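Local coordinates for protein trimethylamine-N-oxide reductase (Haemophilus influenzae, PDB 7L5I) that probably reduces trimethylamine N-oxide and related oxides at a molybdenum centre carried by two molybdopterin guanine dinucleotides, at residues A223-D228 against A516-M521; T395-I400 against R579-A584; M522-M527 against L598-G603; F570-F575 against M585-K590. All coordinates share one frame; numbering follows the deposited sequence.

How the interactions relate
Interactions 1 and 3 belong to one four-stranded mixed sheet, with centres about 10 Å apart. Strand 512-517 turns back into strand 523-527, and A516 N bonds to S523 O at 2.9 Å. Interaction 2 sets the loop 395-400 against the end of helix 563-580. The same loop also touches the other two contacts: A396 N lies 2.8 Å from S520 O of interaction 1, and T397 N lies 2.9 Å from E601 O of interaction 3. Interaction 4 packs on interaction 3: L598 CD2 reaches M585 CE at 3.5 Å. Interactions 2 and 4 share helix 563-580. Interaction 1 is nearest the active site, with the W224 side chain about 5 Å from the bound oxygen atom, nearest atoms.

Interaction 1: A223-D228 against A516-M521; sequences AWMSTD and AGDYSM
S226 and T227 pair in parallel with A516 and G517, at one edge of a four-stranded mixed sheet beside the molybdenum pocket. G517 N donates to S226 O at 2.9 Å, and D228 N donates to G517 O at 3.2 Å. The chain turns a corner at A516, and the peptide between G517 and D518 is cis.

The carboxylate of D518 holds the chain ahead of the strand. Its CG stands beside its own backbone N, chi1 -73°, which carries both oxygens toward W224 and M225. OD2 accepts from W224 N at 2.9 Å and OD1 from M225 N at 2.9 Å. Each oxygen uses its syn lone pair, so two consecutive amides are gripped by one flat group. The M225 bond is almost straight, 172° at the hydrogen. M225 bends at its thioether so that CE lies 3.5 Å from M521 SD, with the two side chains crossing at about a right angle.

At the other end, S520 OG donates to D228 OD2 at 2.6 Å. It comes from the anti side, slightly out of the carboxylate plane. A water also donates to D228 OD2 and accepts from S520 N.

The W224 ring meets W144 edge-to-face, and W144 lines the pocket of the bound oxygen atom. The double grip on the W224 and M225 amides therefore probably helps to fix where the indole sits. The two N-H donors would be expected to stabilise D518 as an anion.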
loop_
_atom_site.group_PDB
_atom_site.type_symbol
_atom_site.label_atom_id
_atom_site.label_comp_id
_atom_site.label_asym_id
_atom_site.label_seq_id
_atom_site.Cartn_x
_atom_site.Cartn_y
_atom_site.Cartn_z
ATOM N N ALA A 223 9.845 1.556 2.650
ATOM C CA ALA A 223 10.006 0.779 1.426
ATOM C C ALA A 223 9.631 -0.672 1.723
ATOM O O ALA A 223 9.566 -1.103 2.875
ATOM C CB ALA A 223 11.434 0.877 0.880
ATOM N N TRP A 224 9.329 -1.415 0.648
ATOM C CA TRP A 224 8.993 -2.826 0.792
ATOM C C TRP A 224 10.158 -3.611 1.370
ATOM O O TRP A 224 9.962 -4.517 2.181
ATOM C CB TRP A 224 8.565 -3.394 -0.564
ATOM C CG TRP A 224 8.250 -4.856 -0.513
ATOM C CD1 TRP A 224 9.029 -5.885 -1.018
ATOM C CD2 TRP A 224 7.095 -5.474 0.066
ATOM N NE1 TRP A 224 8.432 -7.100 -0.760
ATOM C CE2 TRP A 224 7.233 -6.870 -0.114
ATOM C CE3 TRP A 224 5.952 -4.991 0.709
ATOM C CZ2 TRP A 224 6.270 -7.774 0.330
ATOM C CZ3 TRP A 224 4.988 -5.911 1.165
ATOM C CH2 TRP A 224 5.156 -7.284 0.957
ATOM N N MET A 225 11.373 -3.301 0.943
ATOM C CA MET A 225 12.553 -3.806 1.639
ATOM C C MET A 225 12.817 -2.832 2.782
ATOM O O MET A 225 12.041 -2.793 3.736
ATOM C CB MET A 225 13.692 -3.963 0.655
ATOM C CG MET A 225 13.356 -5.104 -0.290
ATOM S SD MET A 225 14.584 -5.405 -1.568
ATOM C CE MET A 225 14.395 -3.950 -2.546
ATOM N N SER A 226 13.850 -2.020 2.688
ATOM C CA SER A 226 14.141 -1.039 3.736
ATOM C C SER A 226 14.497 0.272 3.054
ATOM O O SER A 226 15.385 0.299 2.207
ATOM C CB SER A 226 15.278 -1.557 4.626
ATOM O OG SER A 226 15.600 -0.665 5.661
ATOM N N THR A 227 13.825 1.366 3.411
ATOM C CA THR A 227 14.028 2.583 2.626
ATOM C C THR A 227 15.493 3.022 2.588
ATOM O O THR A 227 16.159 3.109 3.620
ATOM C CB THR A 227 13.158 3.734 3.147
ATOM O OG1 THR A 227 13.467 4.904 2.375
ATOM C CG2 THR A 227 13.368 4.038 4.636
ATOM N N ASP A 228 15.980 3.349 1.375
ATOM C CA ASP A 228 17.336 3.894 1.222
ATOM C C ASP A 228 17.441 5.359 1.611
ATOM O O ASP A 228 18.567 5.872 1.713
ATOM C CB ASP A 228 17.863 3.660 -0.213
ATOM C CG ASP A 228 17.109 4.440 -1.306
ATOM O OD1 ASP A 228 16.563 5.523 -1.075
ATOM O OD2 ASP A 228 17.105 3.942 -2.470
ATOM N N ALA A 516 18.702 -1.958 0.970
ATOM C CA ALA A 516 18.291 -0.575 0.790
ATOM C C ALA A 516 17.575 -0.457 -0.541
ATOM O O ALA A 516 18.150 -0.755 -1.593
ATOM C CB ALA A 516 19.499 0.349 0.835
ATOM N N GLY A 517 16.314 -0.015 -0.501
ATOM C CA GLY A 517 15.482 -0.160 -1.669
ATOM C C GLY A 517 14.433 0.917 -1.835
ATOM O O GLY A 517 14.445 1.909 -1.099
ATOM N N ASP A 518 13.516 0.740 -2.795
ATOM C CA ASP A 518 13.350 -0.516 -3.517
ATOM C C ASP A 518 13.944 -0.592 -4.921
ATOM O O ASP A 518 13.805 -1.603 -5.595
ATOM C CB ASP A 518 11.833 -0.826 -3.646
ATOM C CG ASP A 518 11.199 -1.268 -2.325
ATOM O OD1 ASP A 518 11.934 -1.735 -1.459
ATOM O OD2 ASP A 518 9.961 -1.151 -2.161
ATOM N N TYR A 519 14.582 0.469 -5.377
ATOM C CA TYR A 519 15.116 0.459 -6.738
ATOM C C TYR A 519 16.617 0.638 -6.793
ATOM O O TYR A 519 17.265 0.077 -7.692
ATOM C CB TYR A 519 14.439 1.560 -7.565
ATOM C CG TYR A 519 12.948 1.378 -7.612
ATOM C CD1 TYR A 519 12.366 0.563 -8.558
ATOM C CD2 TYR A 519 12.111 1.989 -6.681
ATOM C CE1 TYR A 519 10.984 0.381 -8.625
ATOM C CE2 TYR A 519 10.720 1.795 -6.732
ATOM C CZ TYR A 519 10.167 0.976 -7.704
ATOM O OH TYR A 519 8.795 0.780 -7.803
ATOM N N SER A 520 17.182 1.420 -5.887
ATOM C CA SER A 520 18.619 1.667 -5.932
ATOM C C SER A 520 19.403 0.402 -5.660
ATOM O O SER A 520 20.482 0.208 -6.235
ATOM C CB SER A 520 18.999 2.737 -4.901
ATOM O OG SER A 520 18.781 2.254 -3.598
ATOM N N MET A 521 18.876 -0.463 -4.800
ATOM C CA MET A 521 19.601 -1.617 -4.314
ATOM C C MET A 521 20.995 -1.224 -3.840
ATOM O O MET A 521 21.974 -1.927 -4.096
ATOM C CB MET A 521 19.688 -2.693 -5.396
ATOM C CG MET A 521 18.362 -3.051 -5.975
ATOM S SD MET A 521 17.174 -3.445 -4.656
ATOM C CE MET A 521 17.467 -5.149 -4.495
HETATM O O HOH W 1 15.458 3.097 -4.430
#

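Interaction 2: T395-I400 against R579-A584; sequences TATGGI and RANRVA
T397 and N581 bring their side chains together at a slant, and V583 meets T397 from the same segment as N581. The T397 methyl CG2 does the touching. It is turned away from its backbone N, which points it across to N581 CB at 3.8 Å. It also lies 4.0 Å from V583 CG2. That same valine methyl rests against the T397 carbonyl, with CG2 and O 3.6 Å apart.

One hydrogen bond crosses the contact. N581 ND2 donates to G398 O at 2.7 Å, with an angle of 157° at the hydrogen. The donor lies in the carbonyl plane, and the acceptor is only 5° out of the amide plane of N581. The two flat groups are therefore well aligned for this bond. With chi1 at -74°, the N581 amide stands beside its own backbone N and extends from the helix end toward the loop.

N581 is the first residue beyond the helical turns. R582 follows with positive phi as the C' residue of a Schellman motif. R582 N bonds to R579 O, and R582 NH1 reaches the same oxygen at 2.9 Å from the opposite face of its plane. The motif turns the chain so that N581 and V583 both meet the loop.

The contact lies at the surface, where helix 563-580 ends. The loop 395-400 comes after strand 381-383. The T397 backbone is hydrogen-bonded to that of E601, just past strand 598-599, while V583 packs on F600.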
loop_
_atom_site.group_PDB
_atom_site.type_symbol
_atom_site.label_atom_id
_atom_site.label_comp_id
_atom_site.label_asym_id
_atom_site.label_seq_id
_atom_site.Cartn_x
_atom_site.Cartn_y
_atom_site.Cartn_z
ATOM N N THR A 395 20.121 3.202 -9.913
ATOM C CA THR A 395 20.416 1.819 -9.581
ATOM C C THR A 395 21.911 1.610 -9.381
ATOM O O THR A 395 22.715 1.910 -10.271
ATOM C CB THR A 395 19.914 0.891 -10.684
ATOM O OG1 THR A 395 18.543 1.191 -10.993
ATOM C CG2 THR A 395 20.050 -0.561 -10.250
ATOM N N ALA A 396 22.282 1.033 -8.242
ATOM C CA ALA A 396 23.689 0.818 -7.946
ATOM C C ALA A 396 24.200 -0.420 -8.667
ATOM O O ALA A 396 23.433 -1.308 -9.070
ATOM C CB ALA A 396 23.914 0.661 -6.443
ATOM N N THR A 397 25.522 -0.481 -8.813
ATOM C CA THR A 397 26.183 -1.672 -9.327
ATOM C C THR A 397 26.642 -2.540 -8.166
ATOM O O THR A 397 27.508 -2.137 -7.377
ATOM C CB THR A 397 27.373 -1.287 -10.214
ATOM O OG1 THR A 397 26.878 -0.464 -11.285
ATOM C CG2 THR A 397 28.025 -2.535 -10.777
ATOM N N GLY A 398 26.069 -3.718 -8.065
ATOM C CA GLY A 398 26.424 -4.616 -6.992
ATOM C C GLY A 398 25.756 -5.949 -7.193
ATOM O O GLY A 398 25.810 -6.513 -8.287
ATOM N N GLY A 399 25.115 -6.446 -6.146
ATOM C CA GLY A 399 24.341 -7.678 -6.240
ATOM C C GLY A 399 23.137 -7.568 -5.335
ATOM O O GLY A 399 23.060 -6.680 -4.474
ATOM N N ILE A 400 22.169 -8.443 -5.576
ATOM C CA ILE A 400 20.913 -8.452 -4.838
ATOM C C ILE A 400 20.816 -9.773 -4.084
ATOM O O ILE A 400 21.011 -10.852 -4.668
ATOM C CB ILE A 400 19.704 -8.275 -5.775
ATOM C CG1 ILE A 400 19.794 -6.940 -6.531
ATOM C CG2 ILE A 400 18.415 -8.359 -4.975
ATOM C CD1 ILE A 400 18.789 -6.832 -7.610
ATOM N N ARG A 579 30.269 -10.073 -7.884
ATOM C CA ARG A 579 31.533 -10.455 -8.502
ATOM C C ARG A 579 31.438 -10.377 -10.017
ATOM O O ARG A 579 32.362 -9.880 -10.679
ATOM C CB ARG A 579 31.934 -11.861 -8.046
ATOM C CG ARG A 579 33.221 -12.372 -8.658
ATOM C CD ARG A 579 33.557 -13.779 -8.120
ATOM N NE ARG A 579 32.446 -14.675 -8.391
ATOM C CZ ARG A 579 32.056 -15.672 -7.602
ATOM N NH1 ARG A 579 32.693 -15.941 -6.467
ATOM N NH2 ARG A 579 31.017 -16.402 -7.960
ATOM N N ALA A 580 30.323 -10.850 -10.588
ATOM C CA ALA A 580 30.146 -10.776 -12.034
ATOM C C ALA A 580 30.085 -9.333 -12.516
ATOM O O ALA A 580 30.498 -9.034 -13.647
ATOM C CB ALA A 580 28.887 -11.535 -12.457
ATOM N N ASN A 581 29.586 -8.423 -11.682
ATOM C CA ASN A 581 29.599 -6.990 -11.967
ATOM C C ASN A 581 30.920 -6.318 -11.598
ATOM O O ASN A 581 31.010 -5.088 -11.653
ATOM C CB ASN A 581 28.451 -6.293 -11.223
ATOM C CG ASN A 581 27.101 -6.571 -11.846
ATOM O OD1 ASN A 581 26.992 -6.751 -13.060
ATOM N ND2 ASN A 581 26.056 -6.606 -11.014
ATOM N N ARG A 582 31.938 -7.099 -11.207
ATOM C CA ARG A 582 33.273 -6.591 -10.869
ATOM C C ARG A 582 33.254 -5.726 -9.608
ATOM O O ARG A 582 33.955 -4.709 -9.523
ATOM C CB ARG A 582 33.903 -5.831 -12.050
ATOM C CG ARG A 582 33.898 -6.579 -13.392
ATOM C CD ARG A 582 34.134 -8.086 -13.251
ATOM N NE ARG A 582 35.521 -8.455 -12.944
ATOM C CZ ARG A 582 35.883 -9.580 -12.317
ATOM N NH1 ARG A 582 34.960 -10.446 -11.893
ATOM N NH2 ARG A 582 37.174 -9.832 -12.096
ATOM N N VAL A 583 32.465 -6.145 -8.622
ATOM C CA VAL A 583 32.367 -5.488 -7.316
ATOM C C VAL A 583 32.735 -6.526 -6.255
ATOM O O VAL A 583 32.092 -7.582 -6.156
ATOM C CB VAL A 583 30.961 -4.919 -7.063
ATOM C CG1 VAL A 583 30.828 -4.409 -5.640
ATOM C CG2 VAL A 583 30.644 -3.804 -8.047
ATOM N N ALA A 584 33.777 -6.225 -5.486
ATOM C CA ALA A 584 34.239 -7.071 -4.402
ATOM C C ALA A 584 33.362 -6.853 -3.181
ATOM O O ALA A 584 33.090 -5.711 -2.808
ATOM C CB ALA A 584 35.684 -6.743 -4.055
#

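Interaction 3: M522-M527 against L598-G603; sequences MSVYPM and LSFEAG
V524 and L598 are joined by two backbone bonds. V524 N donates to L598 O at 2.8 Å, and L598 N donates to V524 O at 3.0 Å. A third bond follows beyond the regular pairing. F600 N donates to M522 O at 2.7 Å, and the N-H points almost straight at the oxygen, 177°.

The close approach of the chains also gives two CA-H...O contacts. S523 CA comes within 3.0 Å of L598 O, and S599 CA within 3.3 Å of M522 O.

These bonds add strand 598-599 as the outermost member of the mixed sheet that also contains strands 512-517 and 523-527. The pairing is antiparallel. V524 with L598 is the hydrogen-bonded pair, and S523 with S599 is the non-hydrogen-bonded one. On its other edge, strand 523-527 is bonded to strand 512-517.

Polar side chains meet on one face. The hydroxyls of S523 and S599 point to the same side and are 2.9 Å apart, S523 OG to S599 OG. They share a hydrogen bond, and either could be the donor. Both sit beside their own backbone N, which sets the two oxygens next to each other across the strands.

V524 and L598 point to the other face. V524 CB and L598 CB are 4.4 Å apart, and F591 of helix 588-594 packs on both side chains. F600 lies just past the strand. Its ring atom CE2 touches V524 CG2, 4.1 Å away, with the two side chains meeting at a slant.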
loop_
_atom_site.group_PDB
_atom_site.type_symbol
_atom_site.label_atom_id
_atom_site.label_comp_id
_atom_site.label_asym_id
_atom_site.label_seq_id
_atom_site.Cartn_x
_atom_site.Cartn_y
_atom_site.Cartn_z
ATOM N N MET A 522 21.096 -0.094 -3.139
ATOM C CA MET A 522 22.397 0.513 -2.913
ATOM C C MET A 522 23.131 -0.018 -1.681
ATOM O O MET A 522 24.291 0.354 -1.477
ATOM C CB MET A 522 22.259 2.029 -2.796
ATOM C CG MET A 522 21.466 2.445 -1.632
ATOM S SD MET A 522 21.616 4.218 -1.370
ATOM C CE MET A 522 21.140 4.808 -2.946
ATOM N N SER A 523 22.499 -0.865 -0.873
ATOM C CA SER A 523 23.174 -1.438 0.281
ATOM C C SER A 523 22.551 -2.775 0.652
ATOM O O SER A 523 21.356 -3.001 0.433
ATOM C CB SER A 523 23.104 -0.550 1.531
ATOM O OG SER A 523 23.372 0.804 1.219
ATOM N N VAL A 524 23.368 -3.632 1.273
ATOM C CA VAL A 524 22.898 -4.794 2.018
ATOM C C VAL A 524 22.850 -4.392 3.486
ATOM O O VAL A 524 23.856 -3.939 4.050
ATOM C CB VAL A 524 23.804 -6.011 1.823
ATOM C CG1 VAL A 524 23.235 -7.211 2.546
ATOM C CG2 VAL A 524 23.972 -6.285 0.367
ATOM N N TYR A 525 21.671 -4.510 4.084
ATOM C CA TYR A 525 21.467 -4.127 5.474
ATOM C C TYR A 525 21.408 -5.367 6.351
ATOM O O TYR A 525 20.544 -6.232 6.133
ATOM C CB TYR A 525 20.165 -3.344 5.629
ATOM C CG TYR A 525 20.114 -1.925 5.130
ATOM C CD1 TYR A 525 21.257 -1.196 4.830
ATOM C CD2 TYR A 525 18.878 -1.290 4.999
ATOM C CE1 TYR A 525 21.158 0.119 4.394
ATOM C CE2 TYR A 525 18.790 0.003 4.603
ATOM C CZ TYR A 525 19.916 0.710 4.301
ATOM O OH TYR A 525 19.792 2.023 3.881
ATOM N N PRO A 526 22.268 -5.494 7.356
ATOM C CA PRO A 526 22.117 -6.582 8.315
ATOM C C PRO A 526 20.947 -6.307 9.236
ATOM O O PRO A 526 20.649 -5.156 9.554
ATOM C CB PRO A 526 23.448 -6.560 9.085
ATOM C CG PRO A 526 23.839 -5.126 9.063
ATOM C CD PRO A 526 23.372 -4.578 7.741
ATOM N N MET A 527 20.274 -7.383 9.667
ATOM C CA MET A 527 19.211 -7.277 10.670
ATOM C C MET A 527 19.582 -8.185 11.835
ATOM O O MET A 527 19.045 -9.283 11.979
ATOM C CB MET A 527 17.842 -7.639 10.074
ATOM C CG MET A 527 17.393 -6.745 8.947
ATOM S SD MET A 527 15.862 -7.277 8.139
ATOM C CE MET A 527 14.740 -7.176 9.523
ATOM N N LEU A 598 26.452 -2.481 4.092
ATOM C CA LEU A 598 27.448 -2.620 3.033
ATOM C C LEU A 598 26.897 -1.886 1.825
ATOM O O LEU A 598 25.861 -2.280 1.287
ATOM C CB LEU A 598 27.694 -4.088 2.696
ATOM C CG LEU A 598 28.671 -4.406 1.555
ATOM C CD1 LEU A 598 30.050 -3.975 1.996
ATOM C CD2 LEU A 598 28.618 -5.860 1.217
ATOM N N SER A 599 27.575 -0.831 1.393
ATOM C CA SER A 599 27.026 0.029 0.356
ATOM C C SER A 599 27.714 -0.120 -0.991
ATOM O O SER A 599 28.931 -0.342 -1.070
ATOM C CB SER A 599 27.073 1.484 0.821
ATOM O OG SER A 599 26.099 1.638 1.846
ATOM N N PHE A 600 26.914 0.011 -2.043
ATOM C CA PHE A 600 27.332 0.011 -3.436
ATOM C C PHE A 600 27.183 1.421 -3.989
ATOM O O PHE A 600 26.521 2.268 -3.396
ATOM C CB PHE A 600 26.470 -0.939 -4.264
ATOM C CG PHE A 600 26.447 -2.353 -3.770
ATOM C CD1 PHE A 600 27.609 -3.112 -3.722
ATOM C CD2 PHE A 600 25.265 -2.941 -3.381
ATOM C CE1 PHE A 600 27.583 -4.416 -3.277
ATOM C CE2 PHE A 600 25.239 -4.242 -2.938
ATOM C CZ PHE A 600 26.407 -4.984 -2.889
ATOM N N GLU A 601 27.754 1.653 -5.170
ATOM C CA GLU A 601 27.710 2.956 -5.817
ATOM C C GLU A 601 27.020 2.842 -7.168
ATOM O O GLU A 601 27.095 1.811 -7.825
ATOM C CB GLU A 601 29.120 3.532 -6.022
ATOM C CG GLU A 601 29.844 3.901 -4.748
ATOM C CD GLU A 601 31.290 4.285 -5.008
ATOM O OE1 GLU A 601 31.894 3.724 -5.953
ATOM O OE2 GLU A 601 31.820 5.148 -4.275
ATOM N N ALA A 602 26.335 3.914 -7.567
ATOM C CA ALA A 602 25.737 3.990 -8.897
ATOM C C ALA A 602 26.737 4.556 -9.900
ATOM O O ALA A 602 27.420 5.544 -9.625
ATOM C CB ALA A 602 24.502 4.879 -8.878
ATOM N N GLY A 603 26.781 3.949 -11.076
ATOM C CA GLY A 603 27.623 4.425 -12.152
ATOM C C GLY A 603 26.952 5.466 -13.031
ATOM O O GLY A 603 25.778 5.819 -12.879
#

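Interaction 4: F570-F575 against M585-K590; sequences FYNAAF and MPRFDK
Y571 and F575, from one side of helix 563-580, receive the linker that leads into the next helix, 588-594. The pair of consecutive helices is closed tightly round Y571. Its OH donates to P586 O at 2.7 Å, and this oxygen lies at the edge of the ring, near its plane. M585 bends at its thioether to place CE 3.5 Å from Y571 CZ. Farther back, F588 CD1 touches Y571 CB at 3.7 Å, with the two rings at an oblique 58°. F588 CA also makes an off-centre CH-pi contact with the tyrosine ring. L598 closes over Y571 and M585 from the neighbouring strand.

The solvent side is held by the exposed R587 and by waters. The R587 chain folds back at chi2, -72°, and lays the guanidinium flat on F575. The planes differ by 10°, and R587 CZ is 3.9 Å from the ring centroid, a cation-pi stack. R587 NH1 makes a weak bond to N572 OD1. A water joins N572 OD1 to F588 N in the first turn of the second helix. Another water donates to F575 O at 3.0 Å, and its oxygen sits over the F575 ring, on the face opposite R587.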
loop_
_atom_site.group_PDB
_atom_site.type_symbol
_atom_site.label_atom_id
_atom_site.label_comp_id
_atom_site.label_asym_id
_atom_site.label_seq_id
_atom_site.Cartn_x
_atom_site.Cartn_y
_atom_site.Cartn_z
ATOM N N PHE A 570 21.309 -16.655 1.073
ATOM C CA PHE A 570 20.760 -15.431 0.502
ATOM C C PHE A 570 21.856 -14.406 0.212
ATOM O O PHE A 570 21.878 -13.795 -0.856
ATOM C CB PHE A 570 19.692 -14.824 1.426
ATOM C CG PHE A 570 18.524 -15.723 1.694
ATOM C CD1 PHE A 570 18.103 -16.660 0.748
ATOM C CD2 PHE A 570 17.840 -15.647 2.893
ATOM C CE1 PHE A 570 17.058 -17.509 1.014
ATOM C CE2 PHE A 570 16.780 -16.492 3.145
ATOM C CZ PHE A 570 16.389 -17.407 2.206
ATOM N N TYR A 571 22.787 -14.218 1.150
ATOM C CA TYR A 571 23.871 -13.266 0.940
ATOM C C TYR A 571 24.725 -13.655 -0.253
ATOM O O TYR A 571 25.137 -12.802 -1.044
ATOM C CB TYR A 571 24.719 -13.187 2.209
ATOM C CG TYR A 571 25.828 -12.180 2.143
ATOM C CD1 TYR A 571 25.608 -10.857 2.525
ATOM C CD2 TYR A 571 27.094 -12.546 1.715
ATOM C CE1 TYR A 571 26.605 -9.933 2.453
ATOM C CE2 TYR A 571 28.124 -11.619 1.652
ATOM C CZ TYR A 571 27.862 -10.318 2.030
ATOM O OH TYR A 571 28.845 -9.358 2.001
ATOM N N ASN A 572 24.999 -14.947 -0.403
ATOM C CA ASN A 572 25.910 -15.394 -1.447
ATOM C C ASN A 572 25.346 -15.170 -2.841
ATOM O O ASN A 572 26.110 -15.051 -3.798
ATOM C CB ASN A 572 26.266 -16.861 -1.255
ATOM C CG ASN A 572 27.354 -17.055 -0.218
ATOM O OD1 ASN A 572 28.034 -16.112 0.175
ATOM N ND2 ASN A 572 27.546 -18.293 0.204
ATOM N N ALA A 573 24.021 -15.117 -2.997
ATOM C CA ALA A 573 23.461 -14.714 -4.275
ATOM C C ALA A 573 23.940 -13.314 -4.659
ATOM O O ALA A 573 24.262 -13.052 -5.821
ATOM C CB ALA A 573 21.934 -14.767 -4.213
ATOM N N ALA A 574 23.972 -12.394 -3.696
ATOM C CA ALA A 574 24.469 -11.054 -3.977
ATOM C C ALA A 574 25.969 -11.079 -4.234
ATOM O O ALA A 574 26.459 -10.397 -5.142
ATOM C CB ALA A 574 24.128 -10.108 -2.819
ATOM N N PHE A 575 26.702 -11.871 -3.448
ATOM C CA PHE A 575 28.151 -11.969 -3.582
ATOM C C PHE A 575 28.546 -12.379 -4.995
ATOM O O PHE A 575 29.415 -11.749 -5.614
ATOM C CB PHE A 575 28.673 -12.952 -2.528
ATOM C CG PHE A 575 30.168 -13.074 -2.512
ATOM C CD1 PHE A 575 30.802 -13.905 -3.410
ATOM C CD2 PHE A 575 30.931 -12.343 -1.618
ATOM C CE1 PHE A 575 32.186 -14.013 -3.423
ATOM C CE2 PHE A 575 32.317 -12.445 -1.623
ATOM C CZ PHE A 575 32.939 -13.271 -2.539
ATOM N N MET A 585 32.908 -7.948 -2.580
ATOM C CA MET A 585 32.157 -7.938 -1.337
ATOM C C MET A 585 32.874 -8.798 -0.301
ATOM O O MET A 585 33.584 -9.744 -0.661
ATOM C CB MET A 585 30.736 -8.489 -1.532
ATOM C CG MET A 585 29.775 -7.553 -2.239
ATOM S SD MET A 585 28.218 -8.376 -2.556
ATOM C CE MET A 585 27.444 -8.421 -0.934
ATOM N N PRO A 586 32.730 -8.486 0.987
ATOM C CA PRO A 586 33.180 -9.428 2.016
ATOM C C PRO A 586 32.348 -10.691 1.945
ATOM O O PRO A 586 31.195 -10.659 1.509
ATOM C CB PRO A 586 32.926 -8.671 3.321
ATOM C CG PRO A 586 31.808 -7.728 2.995
ATOM C CD PRO A 586 32.038 -7.320 1.557
ATOM N N ARG A 587 32.925 -11.807 2.388
ATOM C CA ARG A 587 32.105 -12.998 2.559
ATOM C C ARG A 587 31.132 -12.785 3.720
ATOM O O ARG A 587 31.263 -11.854 4.512
ATOM C CB ARG A 587 32.965 -14.229 2.806
ATOM C CG ARG A 587 33.542 -14.849 1.513
ATOM C CD ARG A 587 32.461 -15.548 0.702
ATOM N NE ARG A 587 32.994 -16.270 -0.450
ATOM C CZ ARG A 587 32.248 -16.864 -1.381
ATOM N NH1 ARG A 587 30.917 -16.826 -1.314
ATOM N NH2 ARG A 587 32.836 -17.492 -2.391
ATOM N N PHE A 588 30.140 -13.678 3.824
ATOM C CA PHE A 588 29.071 -13.468 4.800
ATOM C C PHE A 588 29.590 -13.358 6.229
ATOM O O PHE A 588 29.106 -12.532 7.008
ATOM C CB PHE A 588 28.064 -14.595 4.727
ATOM C CG PHE A 588 26.959 -14.478 5.728
ATOM C CD1 PHE A 588 26.002 -13.495 5.620
ATOM C CD2 PHE A 588 26.895 -15.339 6.789
ATOM C CE1 PHE A 588 24.976 -13.403 6.559
ATOM C CE2 PHE A 588 25.887 -15.243 7.713
ATOM C CZ PHE A 588 24.930 -14.278 7.594
ATOM N N ASP A 589 30.525 -14.224 6.615
ATOM C CA ASP A 589 30.970 -14.228 8.006
ATOM C C ASP A 589 31.513 -12.865 8.412
ATOM O O ASP A 589 31.219 -12.371 9.513
ATOM C CB ASP A 589 32.036 -15.304 8.203
ATOM C CG ASP A 589 32.607 -15.302 9.613
ATOM O OD1 ASP A 589 31.820 -15.518 10.556
ATOM O OD2 ASP A 589 33.829 -15.080 9.786
ATOM N N LYS A 590 32.307 -12.250 7.536
ATOM C CA LYS A 590 32.888 -10.945 7.805
ATOM C C LYS A 590 31.824 -9.867 7.784
ATOM O O LYS A 590 31.762 -9.013 8.682
ATOM C CB LYS A 590 33.986 -10.668 6.773
ATOM C CG LYS A 590 34.754 -9.381 6.948
ATOM C CD LYS A 590 35.842 -9.298 5.846
ATOM C CE LYS A 590 37.148 -8.701 6.331
ATOM N NZ LYS A 590 38.323 -9.190 5.530
HETATM O O HOH W 2 29.769 -15.878 2.004
HETATM O O HOH W 3 31.838 -10.159 -4.794
#